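Local atomic coordinates of SusD superfamily protein (Bacteroides vulgatus ATCC 8482, PDB entry 3JQ0), a protein that probably binds glycans or other nutrients at the outer membrane, its ligand being unknown. Residues 189-194 and 206-210; 224-229 and 388-392; 341-345 and 355-360. One frame throughout, in Å; residues are numbered along the deposited sequence.

Contact 1 (189-194 and 206-210); sequences KGEAYL and DYTIA
Tyr193 lays one face of its ring against Ile209: CG2 of the isoleucine stands over the centre, 3.6 Å from the ring centroid and 12° off the normal, a clear CH-pi contact. CG2 gets there because it lies anti to the backbone N of Ile209, while CD1 on the other branch reaches CE2 of the ring. Asp206 comes to the same ring at its edge, OD1 lying 3.6 Å from Tyr193 CD2 with the carboxylate plane 84° from that of the ring; its other oxygen, OD2, is hydrogen-bonded to Ser196. Replacing Tyr193 by an alanine would probably leave Ile209 CG2 without its aromatic face and open a gap between the helices. The aliphatic part of Lys189 crosses Ile209 at about a right angle, CE to CG2, and its ammonium group forms a salt bridge with Glu164. Deeper in, Ala210 CB sits 3.5 Å from Gly190 O and 3.9 Å from Leu194 CG; the small pair Gly190 and Ala210 brings the CA atoms to 4.0 Å. Leu194 CD2 meets Tyr207 CD1 at 4.1 Å, the two side chains crossing nearly perpendicularly. The segment axes approach to 7.8 Å at 167°, so helices 182-199 and 204-217 form an antiparallel helical hairpin, in keeping with the TPR-related helical character of the family. Helix 149-167 flanks it on the Lys189 side, where Lys157 makes a cation-pi contact with Tyr193, and helix 364-377 packs against Leu194 and Tyr207.

Contact 2 (224-229 and 388-392); sequences LVTSSF and AVRER
Arg392 reaches from its helix into the bend of loop 224-229 and gives its NH1 to Val225 O, 2.8 Å away with an N-H...O angle of 156°. The acceptor lies almost in the guanidinium plane, whereas the donor is tilted 30° from the carbonyl plane. The chain starts with CG anti to the backbone N and then bends at chi2 and chi3, folding CG and CD against that same carbonyl oxygen. Leu224 CG lies over one face of the guanidinium, and its CD2 is 3.8 Å from Arg392 NH2, while its other methyl, CD1, touches Ala388 O at 3.6 Å. Phe229 turns a ring edge toward Arg392, CD1 lying 4.2 Å from NE, with the two planes 63° apart. Glu242 and Glu441 form salt bridges to NH1 and NH2 and probably balance the charge of this buried group. Two waters donate to Arg392 O, one also donating to Thr226 O and the other accepting from Phe229 N. A buried arginine, bonded to a main-chain carbonyl and to two glutamates, thus joins the loop leading to helix 229-233, N-capped by Ser228, to helix 383-394 of the mainly helical SusD fold.

Contact 3 (341-345 and 355-360); sequences KFQGT and FLDDFP
Asp357 points its carboxylate into the turn at Gln343 and Gly344, where OD2 accepts the Gly344 N-H at 2.7 Å with an N-H...O angle of 146°. The donor comes on the syn side of OD2 but 30° out of the carboxylate plane. Asp357 CG is anti to its carbonyl carbon (chi1 -69°), which carries the acid across to 341-345; a water that accepts from Gln343 N lies 3.0 Å from Asp357 OD1 and can donate to it, though it has more acceptors in reach than protons. The backbone amides of Gln343 and Gly344 are thus served by one carboxylate, directly for Gly344 and probably through water for Gln343. Gly344 has positive phi, and a CB there would come tight against Phe355 CA. This is a loop-to-loop contact, in which the irregular link leaving the hairpin of strands 320-326 and 332-339 folds back on the entry to strand 359-363, the partner of strand 243-247 in a small antiparallel sheet, within the RagB/SusD family region. Phe342 carries the apolar half. Its CG also stands anti to the carbonyl carbon, sending the ring along 355-360: CB lies 3.4 Å from Asp357 OD2, and further out CE1 reaches Pro360 CD at 3.8 Å, the proline carbon lying at the ring's edge, near its plane. CZ meets CD1 at the edge of Phe359, 4.1 Å away. Phe233 meets the ring of Phe342 with its plane steeply turned, and Trp257 packs edge-to-face with Phe359. Phe355 sets the edge of its own ring against the backbone, CE1 3.5 Å from Phe342 O and in plane with it. Beyond the glycine, Thr345 CG2 touches Leu356 CD1 where the two side chains cross, beside Phe235.

Overall arrangement
Contact 1 closes first along the chain, joining successive helices 182-199 and 204-217; contact 2 then opens in the loop after helix 204-217 and closes far downstream on helix 383-394, with contact 3 nested inside that span. Contacts 1 and 3 lie on opposite sides of the chain's centre, their centres about 30 Å apart. Contacts 2 and 3 are neighbours, with centres about 19 Å apart, and touch where Phe229 CZ packs on Lys341 CE at 3.8 Å. Helix 364-377 borders both contact 1 and contact 2, and follows directly on strand 359-363 of contact 3. Contact 1 thus lies within the helical part, contact 3 in the loop-rich part, and contact 2 joins a loop to a helix.

Contact 1 (189-194 and 206-210)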
loop_
_atom_site.group_PDB
_atom_site.type_symbol
_atom_site.label_atom_id
_atom_site.label_comp_id
_atom_site.label_asym_id
_atom_site.label_seq_id
_atom_site.Cartn_x
_atom_site.Cartn_y
_atom_site.Cartn_z
ATOM N N LYS A 189 -12.381 -1.194 -8.115
ATOM C CA LYS A 189 -13.850 -1.289 -7.992
ATOM C C LYS A 189 -14.231 -1.987 -6.683
ATOM O O LYS A 189 -15.117 -1.535 -5.949
ATOM C CB LYS A 189 -14.405 -2.021 -9.198
ATOM C CG LYS A 189 -15.940 -2.080 -9.210
ATOM C CD LYS A 189 -16.486 -2.721 -10.461
ATOM C CE LYS A 189 -17.987 -2.662 -10.546
ATOM N NZ LYS A 189 -18.491 -3.385 -11.766
ATOM N N GLY A 190 -13.572 -3.099 -6.380
ATOM C CA GLY A 190 -13.853 -3.787 -5.137
ATOM C C GLY A 190 -13.577 -2.884 -3.936
ATOM O O GLY A 190 -14.397 -2.809 -2.991
ATOM N N GLU A 191 -12.451 -2.156 -3.964
ATOM C CA GLU A 191 -12.152 -1.282 -2.857
ATOM C C GLU A 191 -13.190 -0.178 -2.717
ATOM O O GLU A 191 -13.616 0.173 -1.605
ATOM C CB GLU A 191 -10.767 -0.627 -3.002
ATOM C CG GLU A 191 -9.625 -1.617 -3.024
ATOM C CD GLU A 191 -8.296 -0.922 -2.825
ATOM O OE1 GLU A 191 -7.950 0.024 -3.561
ATOM O OE2 GLU A 191 -7.631 -1.277 -1.831
ATOM N N ALA A 192 -13.579 0.415 -3.832
ATOM C CA ALA A 192 -14.495 1.549 -3.819
ATOM C C ALA A 192 -15.883 1.139 -3.332
ATOM O O ALA A 192 -16.510 1.865 -2.538
ATOM C CB ALA A 192 -14.606 2.170 -5.216
ATOM N N TYR A 193 -16.374 -0.037 -3.757
ATOM C CA TYR A 193 -17.682 -0.482 -3.313
ATOM C C TYR A 193 -17.631 -1.005 -1.878
ATOM O O TYR A 193 -18.644 -0.890 -1.166
ATOM C CB TYR A 193 -18.318 -1.442 -4.330
ATOM C CG TYR A 193 -18.856 -0.740 -5.523
ATOM C CD1 TYR A 193 -18.069 -0.397 -6.616
ATOM C CD2 TYR A 193 -20.213 -0.421 -5.602
ATOM C CE1 TYR A 193 -18.599 0.264 -7.702
ATOM C CE2 TYR A 193 -20.749 0.228 -6.698
ATOM C CZ TYR A 193 -19.931 0.580 -7.754
ATOM O OH TYR A 193 -20.448 1.228 -8.863
ATOM N N LEU A 194 -16.512 -1.569 -1.407
ATOM C CA LEU A 194 -16.410 -1.809 0.031
ATOM C C LEU A 194 -16.530 -0.512 0.821
ATOM O O LEU A 194 -17.246 -0.445 1.835
ATOM C CB LEU A 194 -15.075 -2.492 0.390
ATOM C CG LEU A 194 -14.925 -3.973 0.140
ATOM C CD1 LEU A 194 -13.515 -4.429 0.559
ATOM C CD2 LEU A 194 -15.979 -4.778 0.906
ATOM N N ASP A 206 -23.793 -2.996 -2.157
ATOM C CA ASP A 206 -22.433 -2.558 -2.481
ATOM C C ASP A 206 -21.399 -3.646 -2.157
ATOM O O ASP A 206 -20.466 -3.844 -2.922
ATOM C CB ASP A 206 -22.065 -1.277 -1.758
ATOM C CG ASP A 206 -22.625 -0.023 -2.414
ATOM O OD1 ASP A 206 -23.170 -0.113 -3.546
ATOM O OD2 ASP A 206 -22.464 1.044 -1.790
ATOM N N TYR A 207 -21.560 -4.372 -1.039
ATOM C CA TYR A 207 -20.653 -5.497 -0.730
ATOM C C TYR A 207 -20.730 -6.576 -1.794
ATOM O O TYR A 207 -19.704 -7.176 -2.147
ATOM C CB TYR A 207 -20.981 -6.064 0.644
ATOM C CG TYR A 207 -20.844 -5.099 1.807
ATOM C CD1 TYR A 207 -19.932 -4.039 1.813
ATOM C CD2 TYR A 207 -21.667 -5.242 2.915
ATOM C CE1 TYR A 207 -19.798 -3.231 2.912
ATOM C CE2 TYR A 207 -21.579 -4.414 4.026
ATOM C CZ TYR A 207 -20.621 -3.417 4.008
ATOM O OH TYR A 207 -20.433 -2.568 5.087
ATOM N N THR A 208 -21.922 -6.823 -2.335
ATOM C CA THR A 208 -22.068 -7.787 -3.420
ATOM C C THR A 208 -21.326 -7.352 -4.674
ATOM O O THR A 208 -20.613 -8.120 -5.308
ATOM C CB THR A 208 -23.561 -8.063 -3.714
ATOM O OG1 THR A 208 -24.144 -8.657 -2.564
ATOM C CG2 THR A 208 -23.755 -8.913 -4.941
ATOM N N ILE A 209 -21.462 -6.072 -5.045
ATOM C CA ILE A 209 -20.692 -5.537 -6.175
ATOM C C ILE A 209 -19.194 -5.701 -5.935
ATOM O O ILE A 209 -18.446 -6.087 -6.821
ATOM C CB ILE A 209 -21.097 -4.067 -6.482
ATOM C CG1 ILE A 209 -22.566 -4.035 -6.957
ATOM C CG2 ILE A 209 -20.176 -3.457 -7.507
ATOM C CD1 ILE A 209 -23.168 -2.662 -6.918
ATOM N N ALA A 210 -18.762 -5.358 -4.736
ATOM C CA ALA A 210 -17.353 -5.503 -4.394
ATOM C C ALA A 210 -16.869 -6.942 -4.517
ATOM O O ALA A 210 -15.811 -7.202 -5.109
ATOM C CB ALA A 210 -17.091 -4.973 -2.964
HETATM O O HOH W 1 -18.917 -5.960 -9.595
#

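Contact 2 (224-229 and 388-392)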
loop_
_atom_site.group_PDB
_atom_site.type_symbol
_atom_site.label_atom_id
_atom_site.label_comp_id
_atom_site.label_asym_id
_atom_site.label_seq_id
_atom_site.Cartn_x
_atom_site.Cartn_y
_atom_site.Cartn_z
ATOM N N LEU A 224 -0.996 -16.649 -6.430
ATOM C CA LEU A 224 0.030 -16.428 -5.398
ATOM C C LEU A 224 1.398 -16.986 -5.840
ATOM O O LEU A 224 1.482 -18.084 -6.407
ATOM C CB LEU A 224 -0.340 -17.111 -4.093
ATOM C CG LEU A 224 -1.591 -16.639 -3.365
ATOM C CD1 LEU A 224 -1.863 -17.451 -2.105
ATOM C CD2 LEU A 224 -1.493 -15.131 -3.044
ATOM N N VAL A 225 2.439 -16.236 -5.567
ATOM C CA VAL A 225 3.818 -16.754 -5.639
ATOM C C VAL A 225 4.002 -17.651 -4.409
ATOM O O VAL A 225 3.978 -17.188 -3.258
ATOM C CB VAL A 225 4.829 -15.608 -5.643
ATOM C CG1 VAL A 225 6.254 -16.140 -5.391
ATOM C CG2 VAL A 225 4.818 -14.826 -6.942
ATOM N N THR A 226 4.152 -18.955 -4.603
ATOM C CA THR A 226 4.217 -19.895 -3.482
ATOM C C THR A 226 5.604 -20.245 -3.035
ATOM O O THR A 226 5.784 -20.695 -1.934
ATOM C CB THR A 226 3.409 -21.147 -3.798
ATOM O OG1 THR A 226 3.968 -21.701 -4.968
ATOM C CG2 THR A 226 1.937 -20.813 -3.932
ATOM N N SER A 227 6.610 -20.035 -3.871
ATOM C CA SER A 227 7.952 -20.439 -3.489
ATOM C C SER A 227 8.353 -19.854 -2.140
ATOM O O SER A 227 8.793 -20.571 -1.248
ATOM C CB SER A 227 8.961 -20.056 -4.569
ATOM O OG SER A 227 8.952 -18.653 -4.847
ATOM N N SER A 228 8.156 -18.546 -1.999
ATOM C CA SER A 228 8.313 -17.887 -0.710
ATOM C C SER A 228 7.751 -16.490 -0.803
ATOM O O SER A 228 7.645 -15.917 -1.868
ATOM C CB SER A 228 9.773 -17.783 -0.277
ATOM O OG SER A 228 10.501 -16.878 -1.077
ATOM N N PHE A 229 7.413 -15.952 0.353
ATOM C CA PHE A 229 7.028 -14.549 0.467
ATOM C C PHE A 229 8.112 -13.620 -0.110
ATOM O O PHE A 229 7.810 -12.668 -0.816
ATOM C CB PHE A 229 6.694 -14.248 1.932
ATOM C CG PHE A 229 6.098 -12.911 2.210
ATOM C CD1 PHE A 229 4.800 -12.616 1.901
ATOM C CD2 PHE A 229 6.818 -11.979 2.949
ATOM C CE1 PHE A 229 4.247 -11.437 2.267
ATOM C CE2 PHE A 229 6.243 -10.788 3.307
ATOM C CZ PHE A 229 4.960 -10.530 2.998
ATOM N N ALA A 388 -5.523 -19.640 2.201
ATOM C CA ALA A 388 -4.626 -19.659 1.031
ATOM C C ALA A 388 -3.425 -18.741 1.343
ATOM O O ALA A 388 -2.284 -19.090 1.053
ATOM C CB ALA A 388 -5.381 -19.179 -0.219
ATOM N N VAL A 389 -3.684 -17.565 1.888
ATOM C CA VAL A 389 -2.656 -16.615 2.246
ATOM C C VAL A 389 -1.764 -17.173 3.369
ATOM O O VAL A 389 -0.514 -17.098 3.318
ATOM C CB VAL A 389 -3.212 -15.238 2.539
ATOM C CG1 VAL A 389 -2.115 -14.288 3.014
ATOM C CG2 VAL A 389 -3.908 -14.680 1.322
ATOM N N ARG A 390 -2.370 -17.746 4.410
ATOM C CA ARG A 390 -1.584 -18.342 5.487
ATOM C C ARG A 390 -0.732 -19.509 5.032
ATOM O O ARG A 390 0.425 -19.627 5.420
ATOM C CB ARG A 390 -2.477 -18.771 6.663
ATOM C CG ARG A 390 -3.152 -17.633 7.376
ATOM C CD ARG A 390 -3.934 -18.059 8.592
ATOM N NE ARG A 390 -4.480 -16.898 9.272
ATOM C CZ ARG A 390 -5.133 -16.938 10.416
ATOM N NH1 ARG A 390 -5.316 -18.097 11.039
ATOM N NH2 ARG A 390 -5.693 -15.865 10.913
ATOM N N GLU A 391 -1.300 -20.377 4.189
ATOM C CA GLU A 391 -0.540 -21.531 3.733
ATOM C C GLU A 391 0.720 -21.065 3.002
ATOM O O GLU A 391 1.795 -21.646 3.129
ATOM C CB GLU A 391 -1.401 -22.433 2.849
ATOM C CG GLU A 391 -0.635 -23.629 2.347
ATOM C CD GLU A 391 -1.492 -24.681 1.623
ATOM O OE1 GLU A 391 -2.728 -24.606 1.699
ATOM O OE2 GLU A 391 -0.920 -25.618 1.025
ATOM N N ARG A 392 0.603 -19.993 2.200
ATOM C CA ARG A 392 1.765 -19.453 1.493
ATOM C C ARG A 392 2.790 -18.905 2.491
ATOM O O ARG A 392 3.991 -19.040 2.273
ATOM C CB ARG A 392 1.323 -18.435 0.475
ATOM C CG ARG A 392 2.471 -17.942 -0.448
ATOM C CD ARG A 392 3.212 -16.678 0.029
ATOM N NE ARG A 392 2.384 -15.488 0.096
ATOM C CZ ARG A 392 1.968 -14.814 -0.973
ATOM N NH1 ARG A 392 2.299 -15.204 -2.197
ATOM N NH2 ARG A 392 1.214 -13.752 -0.823
HETATM O O HOH W 2 5.173 -20.989 0.684
HETATM O O HOH W 3 6.619 -17.999 2.453
#

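Contact 3 (341-345 and 355-360)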
loop_
_atom_site.group_PDB
_atom_site.type_symbol
_atom_site.label_atom_id
_atom_site.label_comp_id
_atom_site.label_asym_id
_atom_site.label_seq_id
_atom_site.Cartn_x
_atom_site.Cartn_y
_atom_site.Cartn_z
ATOM N N LYS A 341 11.617 -5.736 4.012
ATOM C CA LYS A 341 10.881 -6.381 2.925
ATOM C C LYS A 341 11.492 -6.184 1.552
ATOM O O LYS A 341 11.489 -7.066 0.731
ATOM C CB LYS A 341 9.439 -5.861 2.914
ATOM C CG LYS A 341 8.606 -6.385 1.736
ATOM C CD LYS A 341 7.124 -6.007 1.875
ATOM C CE LYS A 341 6.364 -6.976 2.785
ATOM N NZ LYS A 341 4.944 -6.540 2.994
ATOM N N PHE A 342 11.911 -4.942 1.266
ATOM C CA PHE A 342 12.466 -4.578 -0.035
ATOM C C PHE A 342 13.985 -4.587 0.068
ATOM O O PHE A 342 14.598 -3.764 0.749
ATOM C CB PHE A 342 11.879 -3.263 -0.530
ATOM C CG PHE A 342 10.372 -3.335 -0.714
ATOM C CD1 PHE A 342 9.826 -3.939 -1.818
ATOM C CD2 PHE A 342 9.497 -2.827 0.238
ATOM C CE1 PHE A 342 8.469 -4.014 -2.008
ATOM C CE2 PHE A 342 8.130 -2.913 0.047
ATOM C CZ PHE A 342 7.624 -3.505 -1.076
ATOM N N GLN A 343 14.596 -5.561 -0.586
ATOM C CA GLN A 343 16.015 -5.803 -0.508
ATOM C C GLN A 343 16.823 -5.212 -1.634
ATOM O O GLN A 343 18.067 -5.168 -1.571
ATOM C CB GLN A 343 16.286 -7.301 -0.404
ATOM C CG GLN A 343 15.834 -7.936 0.893
ATOM C CD GLN A 343 16.787 -7.629 2.037
ATOM O OE1 GLN A 343 18.020 -7.732 1.910
ATOM N NE2 GLN A 343 16.217 -7.287 3.174
ATOM N N GLY A 344 16.169 -4.739 -2.683
ATOM C CA GLY A 344 16.903 -4.118 -3.773
ATOM C C GLY A 344 17.918 -5.073 -4.412
ATOM O O GLY A 344 17.688 -6.280 -4.547
ATOM N N THR A 345 19.003 -4.481 -4.884
ATOM C CA THR A 345 20.021 -5.190 -5.630
ATOM C C THR A 345 21.362 -4.580 -5.342
ATOM O O THR A 345 21.472 -3.435 -4.935
ATOM C CB THR A 345 19.682 -5.162 -7.155
ATOM O OG1 THR A 345 20.484 -6.107 -7.837
ATOM C CG2 THR A 345 19.846 -3.779 -7.750
ATOM N N PHE A 355 18.105 0.453 -3.937
ATOM C CA PHE A 355 16.678 0.162 -3.712
ATOM C C PHE A 355 15.876 0.398 -4.969
ATOM O O PHE A 355 15.195 1.428 -5.135
ATOM C CB PHE A 355 16.198 0.939 -2.477
ATOM C CG PHE A 355 16.854 0.429 -1.229
ATOM C CD1 PHE A 355 16.421 -0.743 -0.639
ATOM C CD2 PHE A 355 17.958 1.047 -0.681
ATOM C CE1 PHE A 355 17.012 -1.273 0.485
ATOM C CE2 PHE A 355 18.567 0.540 0.499
ATOM C CZ PHE A 355 18.089 -0.633 1.048
ATOM N N LEU A 356 15.990 -0.602 -5.842
ATOM C CA LEU A 356 15.437 -0.565 -7.199
ATOM C C LEU A 356 14.329 -1.576 -7.408
ATOM O O LEU A 356 13.980 -1.876 -8.543
ATOM C CB LEU A 356 16.567 -0.770 -8.201
ATOM C CG LEU A 356 17.671 0.281 -8.159
ATOM C CD1 LEU A 356 18.808 -0.112 -9.181
ATOM C CD2 LEU A 356 17.167 1.664 -8.462
ATOM N N ASP A 357 13.750 -2.082 -6.309
ATOM C CA ASP A 357 12.621 -2.983 -6.425
ATOM C C ASP A 357 11.426 -2.272 -7.033
ATOM O O ASP A 357 11.249 -1.063 -6.855
ATOM C CB ASP A 357 12.167 -3.486 -5.051
ATOM C CG ASP A 357 13.167 -4.396 -4.423
ATOM O OD1 ASP A 357 13.454 -5.456 -5.006
ATOM O OD2 ASP A 357 13.623 -4.047 -3.303
ATOM N N ASP A 358 10.583 -3.043 -7.721
ATOM C CA ASP A 358 9.262 -2.547 -8.043
ATOM C C ASP A 358 8.432 -2.383 -6.769
ATOM O O ASP A 358 8.682 -3.066 -5.782
ATOM C CB ASP A 358 8.516 -3.522 -8.982
ATOM C CG ASP A 358 9.059 -3.540 -10.404
ATOM O OD1 ASP A 358 9.948 -2.719 -10.743
ATOM O OD2 ASP A 358 8.539 -4.397 -11.164
ATOM N N PHE A 359 7.477 -1.465 -6.766
ATOM C CA PHE A 359 6.613 -1.244 -5.620
ATOM C C PHE A 359 5.212 -1.729 -5.927
ATOM O O PHE A 359 4.511 -1.140 -6.747
ATOM C CB PHE A 359 6.550 0.214 -5.212
ATOM C CG PHE A 359 5.718 0.454 -3.997
ATOM C CD1 PHE A 359 6.023 -0.201 -2.811
ATOM C CD2 PHE A 359 4.622 1.266 -4.016
ATOM C CE1 PHE A 359 5.302 0.011 -1.677
ATOM C CE2 PHE A 359 3.885 1.478 -2.848
ATOM C CZ PHE A 359 4.228 0.829 -1.677
ATOM N N PRO A 360 4.781 -2.861 -5.343
ATOM C CA PRO A 360 3.436 -3.379 -5.670
ATOM C C PRO A 360 2.345 -2.434 -5.194
ATOM O O PRO A 360 2.430 -1.895 -4.099
ATOM C CB PRO A 360 3.374 -4.705 -4.895
ATOM C CG PRO A 360 4.797 -5.065 -4.567
ATOM C CD PRO A 360 5.493 -3.735 -4.388
HETATM O O HOH W 4 13.352 -7.308 -2.591
HETATM O O HOH W 5 15.577 -7.950 -4.161
#